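Local coordinates for aldehyde dehydrogenase family protein (Pseudomonas syringae pv. tomato, PDB 6X9L), which oxidises long-chain aliphatic aldehydes such as octanal, probably with NAD+ as acceptor, as a member of the aldehyde dehydrogenase family, at residues Phe19-Gly23 with His24-Pro28; Gln136-Gly140 with Gly141-Glu145; His340-Gln343 with Ala344-Ala348. The protein carries 1 engineered substitution. All coordinates share one frame; numbering follows the deposited sequence.

Contact 1: Phe19-Gly23 with His24-Pro28; sequences FYIDG and HWSAP
Phe19 and Ser26 form the outer hydrogen-bonded pair of this two-stranded antiparallel hairpin: Phe19 N donates to Ser26 O at 3.1 Å. Ser26 N returns the bond to Phe19 O at 2.9 Å. Nearer the turn, Ile21 N reaches His24 O at 3.0 Å, whereas the reciprocal bond from His24 N to Ile21 O is weak. The type I' turn from Ile21 to His24 places Asp22 and Gly23 at its corners, both with positive phi; at the Gly23 angles a CB would press on the preceding carbonyl oxygen. Between the two hydrogen-bonded pairs stands the non-hydrogen-bonded pair of Tyr20 and Trp25, and here the side chains take over. Tyr20 CB sits over the six-membered ring of Trp25, 3.9 Å from its centroid, while the tyrosine ring turns an edge toward the indole face with the planes 68° apart. The phenol ring swings away from its own backbone N (chi1 -170°), which carries CD1 to 3.8 Å from Trp25 CE2. Both polar ends are anchored beyond the hairpin: Tyr20 OH bonds to His199, and Trp25 NE1 to Gln196. On the other face, Phe19 crosses Pro28 at about a right angle, CE2 lying 3.6 Å from Pro28 CB, and Phe19, Ile21 and Ser26 pack on helix 53-71. Backbone hydrogen bonding between Tyr20 and Leu210 fastens the hairpin to strand 208-210. The chemistry is therefore divided: the main chain sets the register, and hydrogen bonds at Tyr20 OH and Trp25 NE1, together with the edge-to-face packing, probably limit rotation of both rings.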
loop_
_atom_site.group_PDB
_atom_site.type_symbol
_atom_site.label_atom_id
_atom_site.label_comp_id
_atom_site.label_asym_id
_atom_site.label_seq_id
_atom_site.Cartn_x
_atom_site.Cartn_y
_atom_site.Cartn_z
ATOM N N PHE A 19 -13.626 9.302 -26.628
ATOM C CA PHE A 19 -12.683 8.716 -25.692
ATOM C C PHE A 19 -11.569 8.049 -26.489
ATOM O O PHE A 19 -11.776 7.630 -27.629
ATOM C CB PHE A 19 -13.372 7.700 -24.761
ATOM C CG PHE A 19 -14.469 8.295 -23.906
ATOM C CD1 PHE A 19 -14.381 9.602 -23.438
ATOM C CD2 PHE A 19 -15.603 7.555 -23.587
ATOM C CE1 PHE A 19 -15.410 10.150 -22.660
ATOM C CE2 PHE A 19 -16.628 8.097 -22.809
ATOM C CZ PHE A 19 -16.531 9.391 -22.351
ATOM N N TYR A 20 -10.371 7.967 -25.898
ATOM C CA TYR A 20 -9.259 7.261 -26.531
ATOM C C TYR A 20 -9.165 5.857 -25.935
ATOM O O TYR A 20 -8.649 5.661 -24.825
ATOM C CB TYR A 20 -7.946 8.016 -26.390
ATOM C CG TYR A 20 -6.853 7.393 -27.247
ATOM C CD1 TYR A 20 -6.775 7.659 -28.607
ATOM C CD2 TYR A 20 -5.921 6.522 -26.702
ATOM C CE1 TYR A 20 -5.782 7.084 -29.405
ATOM C CE2 TYR A 20 -4.930 5.944 -27.485
ATOM C CZ TYR A 20 -4.859 6.230 -28.838
ATOM O OH TYR A 20 -3.864 5.659 -29.614
ATOM N N ILE A 21 -9.656 4.882 -26.695
ATOM C CA ILE A 21 -9.762 3.501 -26.260
ATOM C C ILE A 21 -9.180 2.614 -27.353
ATOM O O ILE A 21 -9.636 2.662 -28.501
ATOM C CB ILE A 21 -11.218 3.122 -25.958
ATOM C CG1 ILE A 21 -11.737 3.992 -24.819
ATOM C CG2 ILE A 21 -11.347 1.634 -25.621
ATOM C CD1 ILE A 21 -13.098 3.607 -24.349
ATOM N N ASP A 22 -8.155 1.835 -27.004
ATOM C CA ASP A 22 -7.649 0.764 -27.858
ATOM C C ASP A 22 -7.053 1.303 -29.160
ATOM O O ASP A 22 -7.173 0.682 -30.218
ATOM C CB ASP A 22 -8.750 -0.252 -28.147
ATOM C CG ASP A 22 -8.221 -1.536 -28.736
ATOM O OD1 ASP A 22 -7.042 -1.869 -28.505
ATOM O OD2 ASP A 22 -8.994 -2.218 -29.436
ATOM N N GLY A 23 -6.410 2.468 -29.083
ATOM C CA GLY A 23 -5.697 3.032 -30.209
ATOM C C GLY A 23 -6.500 3.951 -31.103
ATOM O O GLY A 23 -5.960 4.442 -32.099
ATOM N N HIS A 24 -7.762 4.211 -30.783
ATOM C CA HIS A 24 -8.614 5.026 -31.631
ATOM C C HIS A 24 -9.477 5.901 -30.741
ATOM O O HIS A 24 -9.630 5.634 -29.551
ATOM C CB HIS A 24 -9.514 4.172 -32.550
ATOM C CG HIS A 24 -8.838 2.960 -33.107
ATOM N ND1 HIS A 24 -8.682 1.797 -32.381
ATOM C CD2 HIS A 24 -8.287 2.722 -34.323
ATOM C CE1 HIS A 24 -8.060 0.896 -33.127
ATOM N NE2 HIS A 24 -7.813 1.431 -34.310
ATOM N N TRP A 25 -10.037 6.952 -31.339
ATOM C CA TRP A 25 -11.081 7.764 -30.727
ATOM C C TRP A 25 -12.433 7.151 -31.056
ATOM O O TRP A 25 -12.786 7.005 -32.235
ATOM C CB TRP A 25 -11.023 9.197 -31.240
ATOM C CG TRP A 25 -9.784 9.882 -30.877
ATOM C CD1 TRP A 25 -8.688 10.054 -31.655
ATOM C CD2 TRP A 25 -9.494 10.497 -29.623
ATOM N NE1 TRP A 25 -7.728 10.744 -30.971
ATOM C CE2 TRP A 25 -8.194 11.027 -29.714
ATOM C CE3 TRP A 25 -10.207 10.649 -28.426
ATOM C CZ2 TRP A 25 -7.578 11.691 -28.649
ATOM C CZ3 TRP A 25 -9.594 11.313 -27.364
ATOM C CH2 TRP A 25 -8.289 11.822 -27.486
ATOM N N SER A 26 -13.191 6.799 -30.026
ATOM C CA SER A 26 -14.477 6.156 -30.218
ATOM C C SER A 26 -15.572 6.971 -29.555
ATOM O O SER A 26 -15.329 7.733 -28.614
ATOM C CB SER A 26 -14.470 4.735 -29.663
ATOM O OG SER A 26 -13.257 4.494 -28.992
ATOM N N ALA A 27 -16.776 6.811 -30.075
ATOM C CA ALA A 27 -17.923 7.502 -29.522
ATOM C C ALA A 27 -18.117 7.091 -28.066
ATOM O O ALA A 27 -17.860 5.940 -27.710
ATOM C CB ALA A 27 -19.177 7.176 -30.345
ATOM N N PRO A 28 -18.541 8.002 -27.195
ATOM C CA PRO A 28 -19.036 7.576 -25.887
ATOM C C PRO A 28 -20.358 6.843 -26.032
ATOM O O PRO A 28 -21.121 7.057 -26.982
ATOM C CB PRO A 28 -19.215 8.890 -25.124
ATOM C CG PRO A 28 -19.409 9.897 -26.191
ATOM C CD PRO A 28 -18.533 9.468 -27.321
#

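Contact 2: Gln136-Gly140 with Gly141-Glu145; sequences QTVEG and GTAIE
Gln136 and Glu145 bring the flat groups of this hairpin together, an amide and a carboxylate whose planes are turned 60° apart. Their chains run side by side in the same direction, with Gln136 CG 4.0 Å from Glu145 CG. On the same side of the hairpin, Val138 CG2 meets Ala143 CB at 4.2 Å. Between these two non-hydrogen-bonded pairs, Thr137 and Ile144 exchange two backbone bonds, Thr137 N to Ile144 O at 2.8 Å and Ile144 N to Thr137 O at 2.7 Å. A third, from Glu139 N to Thr142 O, closes the loop, whose Gly140 adopts backbone angles at which a CB would be obstructed. The poorly ordered Glu139 has its CG between the backbone N and the carbonyl carbon (chi1 72°), bringing that atom to 3.7 Å from Thr142 CB. Thr142 OG1 is hydrogen-bonded to Asn451 of the second subunit. Within the chain, Phe485 touches Gln136, Val138 and Ala143. Strand 143-155 also pairs with strand 477-483, with backbone hydrogen bonds between Ala143 and Ile482 and between Glu145 and Lys480. Strand 136-138 pairs with strand 143-155 alone, so it forms an edge of the mixed sheet, and the hairpin meets the second subunit through Thr142, Glu139, Ile144 and Glu145.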
loop_
_atom_site.group_PDB
_atom_site.type_symbol
_atom_site.label_atom_id
_atom_site.label_comp_id
_atom_site.label_asym_id
_atom_site.label_seq_id
_atom_site.Cartn_x
_atom_site.Cartn_y
_atom_site.Cartn_z
ATOM N N GLN A 136 15.274 -8.755 -12.436
ATOM C CA GLN A 136 15.571 -9.984 -11.721
ATOM C C GLN A 136 16.844 -9.827 -10.902
ATOM O O GLN A 136 17.790 -9.155 -11.320
ATOM C CB GLN A 136 15.734 -11.153 -12.676
ATOM C CG GLN A 136 16.111 -12.437 -11.991
ATOM C CD GLN A 136 16.445 -13.509 -12.980
ATOM O OE1 GLN A 136 15.707 -14.492 -13.135
ATOM N NE2 GLN A 136 17.565 -13.335 -13.673
ATOM N N THR A 137 16.852 -10.470 -9.738
ATOM C CA THR A 137 17.979 -10.497 -8.809
ATOM C C THR A 137 18.092 -11.910 -8.261
ATOM O O THR A 137 17.076 -12.578 -8.048
ATOM C CB THR A 137 17.781 -9.506 -7.660
ATOM O OG1 THR A 137 17.714 -8.187 -8.191
ATOM C CG2 THR A 137 18.916 -9.577 -6.671
ATOM N N VAL A 138 19.314 -12.370 -8.030
ATOM C CA VAL A 138 19.537 -13.739 -7.597
ATOM C C VAL A 138 20.345 -13.688 -6.307
ATOM O O VAL A 138 21.490 -13.221 -6.304
ATOM C CB VAL A 138 20.235 -14.567 -8.683
ATOM C CG1 VAL A 138 20.472 -15.982 -8.219
ATOM C CG2 VAL A 138 19.383 -14.539 -9.961
ATOM N N GLU A 139 19.736 -14.147 -5.207
ATOM C CA GLU A 139 20.315 -14.086 -3.869
ATOM C C GLU A 139 20.858 -15.425 -3.398
ATOM O O GLU A 139 21.194 -15.558 -2.219
ATOM C CB GLU A 139 19.286 -13.593 -2.850
ATOM C CG GLU A 139 18.189 -14.630 -2.528
ATOM C CD GLU A 139 17.463 -14.386 -1.188
ATOM O OE1 GLU A 139 17.950 -14.875 -0.139
ATOM O OE2 GLU A 139 16.396 -13.719 -1.183
ATOM N N GLY A 140 20.940 -16.420 -4.277
ATOM C CA GLY A 140 21.362 -17.747 -3.879
ATOM C C GLY A 140 20.663 -18.806 -4.704
ATOM O O GLY A 140 20.935 -18.931 -5.902
ATOM N N GLY A 141 19.774 -19.583 -4.075
ATOM C CA GLY A 141 18.797 -20.403 -4.759
ATOM C C GLY A 141 17.459 -19.724 -4.951
ATOM O O GLY A 141 16.530 -20.343 -5.474
ATOM N N THR A 142 17.325 -18.461 -4.531
ATOM C CA THR A 142 16.088 -17.699 -4.660
ATOM C C THR A 142 16.321 -16.514 -5.580
ATOM O O THR A 142 17.335 -15.824 -5.462
ATOM C CB THR A 142 15.568 -17.188 -3.291
ATOM O OG1 THR A 142 15.126 -18.295 -2.490
ATOM C CG2 THR A 142 14.410 -16.202 -3.479
ATOM N N ALA A 143 15.385 -16.279 -6.490
ATOM C CA ALA A 143 15.451 -15.158 -7.418
ATOM C C ALA A 143 14.243 -14.252 -7.205
ATOM O O ALA A 143 13.121 -14.732 -7.018
ATOM C CB ALA A 143 15.496 -15.633 -8.884
ATOM N N ILE A 144 14.492 -12.944 -7.218
ATOM C CA ILE A 144 13.457 -11.922 -7.116
ATOM C C ILE A 144 13.196 -11.380 -8.512
ATOM O O ILE A 144 14.112 -10.865 -9.166
ATOM C CB ILE A 144 13.881 -10.783 -6.182
ATOM C CG1 ILE A 144 14.535 -11.339 -4.912
ATOM C CG2 ILE A 144 12.701 -9.845 -5.915
ATOM C CD1 ILE A 144 13.585 -11.931 -3.934
ATOM N N GLU A 145 11.960 -11.484 -8.976
ATOM C CA GLU A 145 11.577 -10.903 -10.252
ATOM C C GLU A 145 10.535 -9.820 -10.009
ATOM O O GLU A 145 9.581 -10.033 -9.266
ATOM C CB GLU A 145 11.062 -11.982 -11.202
ATOM C CG GLU A 145 12.137 -13.029 -11.528
ATOM C CD GLU A 145 11.732 -13.977 -12.648
ATOM O OE1 GLU A 145 10.660 -13.754 -13.253
ATOM O OE2 GLU A 145 12.488 -14.937 -12.920
#

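Contact 3: His340-Gln343 with Ala344-Ala348; sequences HRVQ and AMINA
His340-Gln343 and Ala344-Ala348 are successive turns of helix 336-351, and four i to i+4 backbone bonds join them. Ala344 N to His340 O measures 3.0 Å, and Met345 N to Arg341 O is also 3.0 Å. Ile346 N reaches Val342 O at 2.9 Å, and Asn347 N reaches Gln343 O at 3.1 Å, the straightest of the four with 172° at the hydrogen. Ala344 CB, too, packs against the preceding turn, 3.3 Å from Arg341 O. One apolar pair, a turn apart, meets beside these bonds. Val342 and Ile346 are both buried: CG1 of Val342 points opposite its backbone N (chi1 175°) and comes within 4.2 Å of Ile346 CD1, the two branches crossing at a slant. Ile346 CG1 also lies 3.4 Å from Val342 O, the acceptor of its own N-H. The bent chain of Gln343 sends OE1 to Gly362 N in a hydrogen bond, while its NE2 makes a weak one back to Phe339 O. Met345, bent at chi2 and chi3, leads its sulfur end away from the helix. Arg341 holds Gln338 through NH2, and its side chain lies about 5 Å from that of Trp158, an NAD(+)-binding residue, and about 5 Å from the bound cofactor. Around the helix, Met345 and Ala348 rest on Arg386 of helix 386-389, and Met345 also touches Glu390 and Ile392; toward the loops, Gln343 packs on Thr373 and Asn347 on Pro361.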
loop_
_atom_site.group_PDB
_atom_site.type_symbol
_atom_site.label_atom_id
_atom_site.label_comp_id
_atom_site.label_asym_id
_atom_site.label_seq_id
_atom_site.Cartn_x
_atom_site.Cartn_y
_atom_site.Cartn_z
ATOM N N HIS A 340 -15.082 29.743 -4.811
ATOM C CA HIS A 340 -16.008 29.958 -3.703
ATOM C C HIS A 340 -15.521 29.284 -2.433
ATOM O O HIS A 340 -15.796 29.759 -1.322
ATOM C CB HIS A 340 -17.388 29.422 -4.048
ATOM C CG HIS A 340 -18.074 30.175 -5.133
ATOM N ND1 HIS A 340 -18.361 31.519 -5.034
ATOM C CD2 HIS A 340 -18.553 29.773 -6.333
ATOM C CE1 HIS A 340 -18.979 31.915 -6.130
ATOM N NE2 HIS A 340 -19.114 30.873 -6.932
ATOM N N ARG A 341 -14.841 28.153 -2.578
ATOM C CA ARG A 341 -14.298 27.473 -1.414
ATOM C C ARG A 341 -13.240 28.344 -0.739
ATOM O O ARG A 341 -13.332 28.628 0.459
ATOM C CB ARG A 341 -13.750 26.104 -1.837
ATOM C CG ARG A 341 -14.482 24.931 -1.194
ATOM C CD ARG A 341 -14.782 23.784 -2.157
ATOM N NE ARG A 341 -13.665 23.453 -3.025
ATOM C CZ ARG A 341 -13.797 22.758 -4.150
ATOM N NH1 ARG A 341 -14.992 22.318 -4.508
ATOM N NH2 ARG A 341 -12.734 22.496 -4.911
ATOM N N VAL A 342 -12.257 28.821 -1.513
ATOM C CA VAL A 342 -11.207 29.689 -0.972
ATOM C C VAL A 342 -11.816 30.917 -0.298
ATOM O O VAL A 342 -11.449 31.286 0.828
ATOM C CB VAL A 342 -10.232 30.091 -2.090
ATOM C CG1 VAL A 342 -9.228 31.078 -1.571
ATOM C CG2 VAL A 342 -9.538 28.858 -2.618
ATOM N N GLN A 343 -12.751 31.569 -0.987
ATOM C CA GLN A 343 -13.449 32.725 -0.435
ATOM C C GLN A 343 -14.068 32.409 0.923
ATOM O O GLN A 343 -14.049 33.243 1.836
ATOM C CB GLN A 343 -14.513 33.183 -1.429
ATOM C CG GLN A 343 -14.455 34.654 -1.768
ATOM C CD GLN A 343 -13.137 35.097 -2.343
ATOM O OE1 GLN A 343 -12.744 36.243 -2.170
ATOM N NE2 GLN A 343 -12.448 34.204 -3.032
ATOM N N ALA A 344 -14.614 31.205 1.079
ATOM C CA ALA A 344 -15.193 30.838 2.368
ATOM C C ALA A 344 -14.113 30.689 3.431
ATOM O O ALA A 344 -14.320 31.057 4.594
ATOM C CB ALA A 344 -15.997 29.547 2.235
ATOM N N MET A 345 -12.956 30.147 3.048
ATOM C CA MET A 345 -11.861 29.979 3.996
ATOM C C MET A 345 -11.317 31.325 4.457
ATOM O O MET A 345 -10.960 31.482 5.630
ATOM C CB MET A 345 -10.749 29.132 3.374
ATOM C CG MET A 345 -11.097 27.649 3.241
ATOM S SD MET A 345 -11.996 27.037 4.680
ATOM C CE MET A 345 -10.727 26.836 5.921
ATOM N N ILE A 346 -11.219 32.296 3.541
ATOM C CA ILE A 346 -10.774 33.633 3.922
ATOM C C ILE A 346 -11.741 34.238 4.929
ATOM O O ILE A 346 -11.338 34.734 5.989
ATOM C CB ILE A 346 -10.629 34.531 2.683
ATOM C CG1 ILE A 346 -9.604 33.966 1.714
ATOM C CG2 ILE A 346 -10.200 35.897 3.080
ATOM C CD1 ILE A 346 -9.585 34.732 0.399
ATOM N N ASN A 347 -13.038 34.205 4.613
ATOM C CA ASN A 347 -14.024 34.738 5.539
ATOM C C ASN A 347 -13.999 33.999 6.878
ATOM O O ASN A 347 -14.216 34.613 7.930
ATOM C CB ASN A 347 -15.409 34.688 4.893
ATOM C CG ASN A 347 -15.562 35.689 3.749
ATOM O OD1 ASN A 347 -15.233 36.873 3.884
ATOM N ND2 ASN A 347 -16.064 35.215 2.620
ATOM N N ALA A 348 -13.730 32.693 6.874
ATOM C CA ALA A 348 -13.643 31.965 8.133
ATOM C C ALA A 348 -12.488 32.482 8.978
ATOM O O ALA A 348 -12.622 32.631 10.201
ATOM C CB ALA A 348 -13.486 30.464 7.872
#

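Overall arrangement
Three short-range contacts illustrate how local backbone pairing is adapted to its setting. Contacts 1 and 2 are both antiparallel hairpins, yet the first is partly buried against a helix and a strand of its own chain, whereas the second is a surface element that meets the other subunit. Among the side chains of contact 1, aromatic packing is prominent; polar and small aliphatic groups prevail in contact 2. Contact 3, also partly buried, is helical, with bonds running along one element instead of between two strands. No two touch: the centres of contacts 2 and 3 are about 55 Å apart, on opposite sides of the chain's centre. Contact 3 lies near the cofactor, while contact 2 is remote from the annotated sites.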